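Local coordinates for secreted effector protein sseI (Salmonella enterica subsp. enterica serovar Typhimurium, PDB 4G29) that is a secreted virulence effector of Salmonella whose catalytic domain belongs to the cysteine protease superfamily and probably has a papain-like fold, at residues T47-F52 / Y92-S97; N79-V84 / S142-A147; E24-P29 / N33-P38. One frame throughout, in Å; residues are numbered along the deposited sequence.

How the contacts relate
From the N terminus the chain first makes contact 3, a local closure in which helix 29-36 follows straight on from helix 18-26. Contact 1 opens only after contact 3 has closed: helix 42-55 at 47-52 meets strand 90-95 at 92-97, the loop between them holding strands 61-69 and 78-87. Contact 2 begins within that loop, at 79-84, and ends far beyond it on helix 141-147, so contacts 1 and 2 cross. They adjoin in the sheet, where Phe94 pairs with Val83 and Asp95 reaches His80. Contact 3 holds the two N-terminal helices together, and Leu25 and Glu24 of its first segment pack on Phe52 of contact 1.

Contact 1: residues T47-F52 / Y92-S97; sequences TPVSNF and YVFDVS
Val49 and Phe94 carry the contact between the inward side of helix 42-55 and strand 90-95, a worked example of how two branches of one valine can serve two neighbours. The CG1 methyl, turned opposite the backbone N (chi1 170°), comes within 3.6 Å of Phe94 CB, so it presses on the root of that side chain beside the strand. The other branch goes elsewhere: Val49 CG2 reaches Val96 CG2 at 4.1 Å, the two valines running antiparallel alongside one another. Phe94 and Val96 point toward the helix, whereas Asp95 between them has its CB directed away from it. This alternation fits the papain-like fold, in which a central helix packs on an antiparallel sheet. Phe94 at the strand's end and Val96 just after it thus supply the apolar contacts to helix 42-55, while Asp95, hydrogen-bonded to His80, probably belongs to a Cys-His-Asp triad with Cys42 of the same helix. One helical turn on from Val49, Phe52 extends its ring from a CG placed opposite the backbone N (chi1 -178°). This sends CE2 out to Phe94 CE2, 4.1 Å away, and CD2 lies almost as near to the same carbon. The two side chains are nearly perpendicular, and the CD2-CE2 side of Phe52 meets one atom, CE2, of Phe94. Phe94 also packs edge-to-face with Phe58, and Met53 touches its side chain as well.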
loop_
_atom_site.group_PDB
_atom_site.type_symbol
_atom_site.label_atom_id
_atom_site.label_comp_id
_atom_site.label_asym_id
_atom_site.label_seq_id
_atom_site.Cartn_x
_atom_site.Cartn_y
_atom_site.Cartn_z
ATOM N N THR A 47 -2.304 0.704 12.201
ATOM C CA THR A 47 -1.962 1.256 13.502
ATOM C C THR A 47 -0.707 0.579 14.054
ATOM O O THR A 47 0.263 1.267 14.462
ATOM C CB THR A 47 -3.159 1.235 14.429
ATOM O OG1 THR A 47 -4.113 2.185 13.933
ATOM C CG2 THR A 47 -2.758 1.534 15.877
ATOM N N PRO A 48 -0.664 -0.781 14.053
ATOM C CA PRO A 48 0.518 -1.390 14.605
ATOM C C PRO A 48 1.817 -1.066 13.874
ATOM O O PRO A 48 2.851 -0.792 14.499
ATOM C CB PRO A 48 0.237 -2.887 14.516
ATOM C CG PRO A 48 -1.195 -3.028 14.165
ATOM C CD PRO A 48 -1.786 -1.729 13.880
ATOM N N VAL A 49 1.764 -1.059 12.553
ATOM C CA VAL A 49 2.919 -0.669 11.740
ATOM C C VAL A 49 3.328 0.774 11.985
ATOM O O VAL A 49 4.570 1.051 12.093
ATOM C CB VAL A 49 2.704 -0.986 10.232
ATOM C CG1 VAL A 49 3.796 -0.359 9.325
ATOM C CG2 VAL A 49 2.657 -2.490 10.049
ATOM N N SER A 50 2.374 1.697 12.042
ATOM C CA SER A 50 2.686 3.095 12.416
ATOM C C SER A 50 3.363 3.181 13.789
ATOM O O SER A 50 4.374 3.895 13.958
ATOM C CB SER A 50 1.395 3.924 12.426
ATOM O OG SER A 50 1.668 5.240 12.878
ATOM N N ASN A 51 2.802 2.492 14.800
ATOM C CA ASN A 51 3.439 2.499 16.126
ATOM C C ASN A 51 4.891 2.022 16.044
ATOM O O ASN A 51 5.769 2.580 16.687
ATOM C CB ASN A 51 2.659 1.598 17.082
ATOM C CG ASN A 51 1.302 2.167 17.461
ATOM O OD1 ASN A 51 0.970 3.325 17.134
ATOM N ND2 ASN A 51 0.493 1.356 18.137
ATOM N N PHE A 52 5.100 0.949 15.293
ATOM C CA PHE A 52 6.424 0.375 15.093
ATOM C C PHE A 52 7.391 1.399 14.485
ATOM O O PHE A 52 8.504 1.608 14.975
ATOM C CB PHE A 52 6.360 -0.880 14.226
ATOM C CG PHE A 52 7.697 -1.520 14.026
ATOM C CD1 PHE A 52 8.227 -2.357 14.986
ATOM C CD2 PHE A 52 8.466 -1.230 12.900
ATOM C CE1 PHE A 52 9.488 -2.922 14.792
ATOM C CE2 PHE A 52 9.735 -1.762 12.736
ATOM C CZ PHE A 52 10.223 -2.618 13.664
ATOM N N TYR A 92 9.912 6.197 3.271
ATOM C CA TYR A 92 9.830 4.741 3.143
ATOM C C TYR A 92 8.377 4.261 3.335
ATOM O O TYR A 92 7.614 4.846 4.095
ATOM C CB TYR A 92 10.774 4.110 4.190
ATOM C CG TYR A 92 12.198 4.495 3.907
ATOM C CD1 TYR A 92 12.979 3.765 3.014
ATOM C CD2 TYR A 92 12.720 5.664 4.431
ATOM C CE1 TYR A 92 14.284 4.139 2.752
ATOM C CE2 TYR A 92 13.987 6.049 4.160
ATOM C CZ TYR A 92 14.771 5.281 3.309
ATOM O OH TYR A 92 16.078 5.650 3.016
ATOM N N VAL A 93 8.033 3.212 2.619
ATOM C CA VAL A 93 6.720 2.612 2.676
ATOM C C VAL A 93 6.890 1.225 3.271
ATOM O O VAL A 93 7.644 0.414 2.757
ATOM C CB VAL A 93 6.062 2.522 1.316
ATOM C CG1 VAL A 93 4.629 2.004 1.451
ATOM C CG2 VAL A 93 6.049 3.919 0.634
ATOM N N PHE A 94 6.212 0.999 4.389
ATOM C CA PHE A 94 6.023 -0.325 4.968
ATOM C C PHE A 94 4.691 -0.857 4.441
ATOM O O PHE A 94 3.593 -0.303 4.723
ATOM C CB PHE A 94 6.022 -0.238 6.489
ATOM C CG PHE A 94 7.383 -0.122 7.130
ATOM C CD1 PHE A 94 8.202 0.982 6.920
ATOM C CD2 PHE A 94 7.769 -1.060 8.100
ATOM C CE1 PHE A 94 9.457 1.102 7.580
ATOM C CE2 PHE A 94 8.938 -0.943 8.760
ATOM C CZ PHE A 94 9.827 0.129 8.488
ATOM N N ASP A 95 4.771 -1.928 3.667
ATOM C CA ASP A 95 3.599 -2.539 3.073
ATOM C C ASP A 95 3.716 -4.039 3.261
ATOM O O ASP A 95 3.972 -4.793 2.315
ATOM C CB ASP A 95 3.528 -2.135 1.588
ATOM C CG ASP A 95 2.271 -2.632 0.864
ATOM O OD1 ASP A 95 1.428 -3.290 1.485
ATOM O OD2 ASP A 95 2.167 -2.333 -0.360
ATOM N N VAL A 96 3.558 -4.442 4.514
ATOM C CA VAL A 96 3.808 -5.805 4.939
ATOM C C VAL A 96 2.687 -6.812 4.584
ATOM O O VAL A 96 2.833 -7.988 4.865
ATOM C CB VAL A 96 4.219 -5.912 6.428
ATOM C CG1 VAL A 96 5.411 -4.958 6.774
ATOM C CG2 VAL A 96 3.067 -5.604 7.372
ATOM N N SER A 97 1.610 -6.350 3.955
ATOM C CA SER A 97 0.565 -7.235 3.454
ATOM C C SER A 97 0.381 -7.168 1.934
ATOM O O SER A 97 -0.635 -7.641 1.417
ATOM C CB SER A 97 -0.745 -6.983 4.165
ATOM O OG SER A 97 -1.297 -5.722 3.889
#

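Contact 2: residues N79-V84 / S142-A147; sequences NHFAVV and SIAANA
Phe81 reaches from its strand to the backbone of Ala144 and Ala145, showing how an aromatic ring can fit against a helix whose nearby side chains are only methyl groups. Its CB points toward helix 141-147, and CG stands opposite its own carbonyl carbon (chi1 -58°), which carries the ring toward that helix. CB and CG themselves make no close approach to the helix; the far end of the ring does the touching. CE1 lies 3.6 Å from Ala144 O, which approaches the rim of the ring nearly in line with its plane, a placement that sets the electron-rich oxygen beside the weakly positive ring rim. The same CE1 is 3.8 Å from Ala145 CA, and 4.4 Å from Ala144 CB in a looser apolar contact. At the tip, CZ also meets Ala145 CA, at 3.8 Å, so two adjacent ring atoms share one alpha carbon. With small residues at 144 and 145, the ring comes close to the helical main chain itself. Glu43 of helix 42-55 touches both Phe81 and Ala145, and Ala144 also touches Phe138 of strand 132-138. Next to Phe81 in the strand, the side chain of His80 touches Cys42. The contact therefore packs helix 141-147 against the strand that bears the histidine of a probable Cys-His-Asp triad, as in papain-like cysteine proteases.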
loop_
_atom_site.group_PDB
_atom_site.type_symbol
_atom_site.label_atom_id
_atom_site.label_comp_id
_atom_site.label_asym_id
_atom_site.label_seq_id
_atom_site.Cartn_x
_atom_site.Cartn_y
_atom_site.Cartn_z
ATOM N N ASN A 79 -9.217 -2.459 -2.656
ATOM C CA ASN A 79 -8.501 -1.495 -1.827
ATOM C C ASN A 79 -7.260 -2.118 -1.206
ATOM O O ASN A 79 -7.072 -3.374 -1.167
ATOM C CB ASN A 79 -9.429 -0.757 -0.852
ATOM C CG ASN A 79 -9.949 -1.644 0.267
ATOM O OD1 ASN A 79 -9.630 -2.843 0.290
ATOM N ND2 ASN A 79 -10.724 -1.074 1.222
ATOM N N HIS A 80 -6.379 -1.263 -0.743
ATOM C CA HIS A 80 -5.187 -1.677 -0.052
ATOM C C HIS A 80 -4.671 -0.475 0.766
ATOM O O HIS A 80 -5.041 0.673 0.510
ATOM C CB HIS A 80 -4.105 -2.144 -1.033
ATOM C CG HIS A 80 -2.949 -2.845 -0.382
ATOM N ND1 HIS A 80 -3.095 -3.984 0.382
ATOM C CD2 HIS A 80 -1.622 -2.558 -0.379
ATOM C CE1 HIS A 80 -1.910 -4.362 0.822
ATOM N NE2 HIS A 80 -1.000 -3.500 0.390
ATOM N N PHE A 81 -3.872 -0.785 1.758
ATOM C CA PHE A 81 -3.327 0.216 2.695
ATOM C C PHE A 81 -1.879 -0.049 3.036
ATOM O O PHE A 81 -1.474 -1.191 3.295
ATOM C CB PHE A 81 -4.163 0.313 3.973
ATOM C CG PHE A 81 -5.600 0.670 3.704
ATOM C CD1 PHE A 81 -5.974 1.979 3.569
ATOM C CD2 PHE A 81 -6.548 -0.312 3.591
ATOM C CE1 PHE A 81 -7.251 2.303 3.284
ATOM C CE2 PHE A 81 -7.854 0.048 3.304
ATOM C CZ PHE A 81 -8.176 1.324 3.144
ATOM N N ALA A 82 -1.097 1.016 3.091
ATOM C CA ALA A 82 0.283 0.904 3.504
ATOM C C ALA A 82 0.582 2.088 4.450
ATOM O O ALA A 82 -0.237 2.994 4.563
ATOM C CB ALA A 82 1.248 0.921 2.279
ATOM N N VAL A 83 1.767 2.112 5.014
ATOM C CA VAL A 83 2.165 3.222 5.918
ATOM C C VAL A 83 3.472 3.829 5.414
ATOM O O VAL A 83 4.384 3.100 5.021
ATOM C CB VAL A 83 2.257 2.751 7.395
ATOM C CG1 VAL A 83 2.467 3.913 8.338
ATOM C CG2 VAL A 83 0.988 1.948 7.831
ATOM N N VAL A 84 3.531 5.156 5.389
ATOM C CA VAL A 84 4.665 5.894 4.845
ATOM C C VAL A 84 5.281 6.730 5.963
ATOM O O VAL A 84 4.573 7.322 6.808
ATOM C CB VAL A 84 4.202 6.886 3.760
ATOM C CG1 VAL A 84 5.395 7.414 2.982
ATOM C CG2 VAL A 84 3.134 6.294 2.890
ATOM N N SER A 142 -8.167 6.140 10.147
ATOM C CA SER A 142 -9.594 5.949 9.927
ATOM C C SER A 142 -10.097 6.816 8.738
ATOM O O SER A 142 -10.986 6.407 8.005
ATOM C CB SER A 142 -10.392 6.199 11.206
ATOM O OG SER A 142 -10.393 7.553 11.517
ATOM N N ILE A 143 -9.526 7.996 8.580
ATOM C CA ILE A 143 -9.792 8.808 7.368
ATOM C C ILE A 143 -9.403 8.080 6.082
ATOM O O ILE A 143 -10.181 8.040 5.114
ATOM C CB ILE A 143 -9.113 10.171 7.488
ATOM C CG1 ILE A 143 -9.658 10.887 8.711
ATOM C CG2 ILE A 143 -9.293 10.982 6.232
ATOM C CD1 ILE A 143 -11.138 11.210 8.706
ATOM N N ALA A 144 -8.218 7.469 6.102
ATOM C CA ALA A 144 -7.703 6.686 4.988
ATOM C C ALA A 144 -8.713 5.556 4.679
ATOM O O ALA A 144 -9.114 5.370 3.540
ATOM C CB ALA A 144 -6.290 6.144 5.307
ATOM N N ALA A 145 -9.131 4.833 5.716
ATOM C CA ALA A 145 -9.990 3.677 5.542
ATOM C C ALA A 145 -11.346 4.089 4.937
ATOM O O ALA A 145 -11.923 3.383 4.094
ATOM C CB ALA A 145 -10.167 2.987 6.908
ATOM N N ASN A 146 -11.859 5.229 5.399
ATOM C CA ASN A 146 -13.139 5.730 4.919
ATOM C C ASN A 146 -13.099 6.208 3.475
ATOM O O ASN A 146 -14.029 5.934 2.718
ATOM C CB ASN A 146 -13.675 6.842 5.819
ATOM C CG ASN A 146 -14.977 7.459 5.254
ATOM O OD1 ASN A 146 -14.961 8.555 4.647
ATOM N ND2 ASN A 146 -16.075 6.713 5.363
ATOM N N ALA A 147 -11.994 6.861 3.098
ATOM C CA ALA A 147 -11.832 7.435 1.782
ATOM C C ALA A 147 -11.621 6.348 0.723
ATOM O O ALA A 147 -11.982 6.511 -0.430
ATOM C CB ALA A 147 -10.609 8.423 1.769
#

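Contact 3: residues E24-P29 / N33-P38; sequences ELKQNP and NKIMNP
The turn joining helix 18-26 to helix 29-36 brings these segments together; Asn28 holds the N-cap position of the second helix, its OD1 accepting a hydrogen bond from the backbone N of Ile31. Pro29 follows, and its O receives Asn33 N at 3.1 Å with an N-H...O angle of 151°, the i to i+4 bond of the new helix. The same oxygen touches Asn33 CB at 3.6 Å. From there the Asn33 side chain leads away from Pro29, CG lying opposite the backbone N (chi1 174°), and OD1 accepts Asn37 ND2 at 3.2 Å. That donor stands above the carbonyl plane of Asn33, while OD1 lies close to the amide plane of Asn37. A second bond, from Asn37 N to Asn33 O at 2.9 Å, links the same pair through the main chain. Deeper in, Lys26 CG meets Ile35 CD1 at 4.0 Å, one side chain lying roughly square across the other. Ile35 is buried and also rests on Pro112. With one main-chain bond internal to the helix and a single apolar touch from the aliphatic part of Lys26, sequence-local backbone bonding rather than extensive side-chain packing joins the segments.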
loop_
_atom_site.group_PDB
_atom_site.type_symbol
_atom_site.label_atom_id
_atom_site.label_comp_id
_atom_site.label_asym_id
_atom_site.label_seq_id
_atom_site.Cartn_x
_atom_site.Cartn_y
_atom_site.Cartn_z
ATOM N N GLU A 24 11.845 -8.195 13.257
ATOM C CA GLU A 24 11.339 -7.680 14.515
ATOM C C GLU A 24 9.799 -7.667 14.526
ATOM O O GLU A 24 9.167 -8.077 15.496
ATOM C CB GLU A 24 11.930 -6.291 14.698
ATOM C CG GLU A 24 11.907 -5.774 16.048
ATOM C CD GLU A 24 12.654 -4.456 16.153
ATOM O OE1 GLU A 24 13.435 -4.068 15.210
ATOM O OE2 GLU A 24 12.421 -3.822 17.209
ATOM N N LEU A 25 9.202 -7.241 13.421
ATOM C CA LEU A 25 7.747 -7.311 13.287
ATOM C C LEU A 25 7.250 -8.752 13.454
ATOM O O LEU A 25 6.222 -9.036 14.134
ATOM C CB LEU A 25 7.311 -6.724 11.947
ATOM C CG LEU A 25 7.387 -5.219 11.927
ATOM C CD1 LEU A 25 7.433 -4.811 10.454
ATOM C CD2 LEU A 25 6.198 -4.592 12.690
ATOM N N LYS A 26 7.978 -9.688 12.864
ATOM C CA LYS A 26 7.585 -11.069 12.915
ATOM C C LYS A 26 7.823 -11.774 14.271
ATOM O O LYS A 26 7.269 -12.857 14.514
ATOM C CB LYS A 26 8.225 -11.850 11.790
ATOM C CG LYS A 26 7.633 -11.509 10.451
ATOM C CD LYS A 26 8.533 -11.933 9.318
ATOM C CE LYS A 26 8.598 -13.394 9.130
ATOM N NZ LYS A 26 9.400 -13.687 7.962
ATOM N N GLN A 27 8.575 -11.139 15.153
ATOM C CA GLN A 27 8.656 -11.567 16.558
ATOM C C GLN A 27 7.352 -11.344 17.333
ATOM O O GLN A 27 7.174 -11.819 18.487
ATOM C CB GLN A 27 9.815 -10.840 17.272
ATOM C CG GLN A 27 11.198 -11.252 16.769
ATOM C CD GLN A 27 12.348 -10.314 17.211
ATOM O OE1 GLN A 27 12.162 -9.346 17.974
ATOM N NE2 GLN A 27 13.550 -10.607 16.714
ATOM N N ASN A 28 6.480 -10.539 16.777
ATOM C CA ASN A 28 5.161 -10.363 17.368
ATOM C C ASN A 28 4.248 -11.434 16.777
ATOM O O ASN A 28 4.006 -11.440 15.572
ATOM C CB ASN A 28 4.616 -8.993 17.018
ATOM C CG ASN A 28 3.239 -8.752 17.612
ATOM O OD1 ASN A 28 2.243 -9.197 17.068
ATOM N ND2 ASN A 28 3.178 -8.070 18.728
ATOM N N PRO A 29 3.665 -12.282 17.630
ATOM C CA PRO A 29 2.936 -13.429 17.083
ATOM C C PRO A 29 1.664 -13.058 16.283
ATOM O O PRO A 29 1.321 -13.726 15.312
ATOM C CB PRO A 29 2.555 -14.247 18.296
ATOM C CG PRO A 29 3.012 -13.528 19.491
ATOM C CD PRO A 29 3.820 -12.329 19.100
ATOM N N ASN A 33 1.337 -13.742 12.260
ATOM C CA ASN A 33 0.214 -14.484 11.663
ATOM C C ASN A 33 -0.443 -13.702 10.557
ATOM O O ASN A 33 -0.851 -14.279 9.557
ATOM C CB ASN A 33 -0.839 -14.888 12.638
ATOM C CG ASN A 33 -2.064 -15.542 11.925
ATOM O OD1 ASN A 33 -1.925 -16.580 11.239
ATOM N ND2 ASN A 33 -3.227 -14.875 11.997
ATOM N N LYS A 34 -0.465 -12.372 10.676
ATOM C CA LYS A 34 -1.088 -11.557 9.651
ATOM C C LYS A 34 -0.184 -11.449 8.408
ATOM O O LYS A 34 -0.655 -11.360 7.290
ATOM C CB LYS A 34 -1.414 -10.191 10.236
ATOM C CG LYS A 34 -2.618 -10.234 11.174
ATOM C CD LYS A 34 -2.989 -8.880 11.697
ATOM C CE LYS A 34 -4.166 -9.013 12.683
ATOM N NZ LYS A 34 -4.767 -7.678 13.114
ATOM N N ILE A 35 1.125 -11.496 8.589
ATOM C CA ILE A 35 2.042 -11.553 7.473
ATOM C C ILE A 35 1.982 -12.932 6.811
ATOM O O ILE A 35 2.115 -13.054 5.608
ATOM C CB ILE A 35 3.492 -11.134 7.891
ATOM C CG1 ILE A 35 3.495 -9.662 8.284
ATOM C CG2 ILE A 35 4.470 -11.411 6.779
ATOM C CD1 ILE A 35 4.878 -9.182 8.828
HETATM N N MSE A 36 1.827 -13.982 7.592
HETATM C CA MSE A 36 1.659 -15.298 6.990
HETATM C C MSE A 36 0.362 -15.428 6.215
HETATM O O MSE A 36 0.298 -16.129 5.203
HETATM C CB MSE A 36 1.734 -16.393 8.078
HETATM C CG MSE A 36 2.019 -17.717 7.512
HETATM SE SE MSE A 36 2.244 -19.129 8.808
HETATM C CE MSE A 36 3.498 -18.196 9.905
ATOM N N ASN A 37 -0.677 -14.748 6.708
ATOM C CA ASN A 37 -2.032 -14.759 6.187
ATOM C C ASN A 37 -2.592 -13.362 5.992
ATOM O O ASN A 37 -3.466 -12.941 6.739
ATOM C CB ASN A 37 -2.938 -15.586 7.096
ATOM C CG ASN A 37 -2.547 -17.081 7.098
ATOM O OD1 ASN A 37 -2.701 -17.768 6.093
ATOM N ND2 ASN A 37 -1.983 -17.550 8.215
ATOM N N PRO A 38 -2.131 -12.682 4.926
ATOM C CA PRO A 38 -2.337 -11.229 4.771
ATOM C C PRO A 38 -3.691 -10.848 4.224
ATOM O O PRO A 38 -4.031 -9.673 4.294
ATOM C CB PRO A 38 -1.252 -10.858 3.758
ATOM C CG PRO A 38 -1.008 -12.057 3.002
ATOM C CD PRO A 38 -1.096 -13.149 4.004
#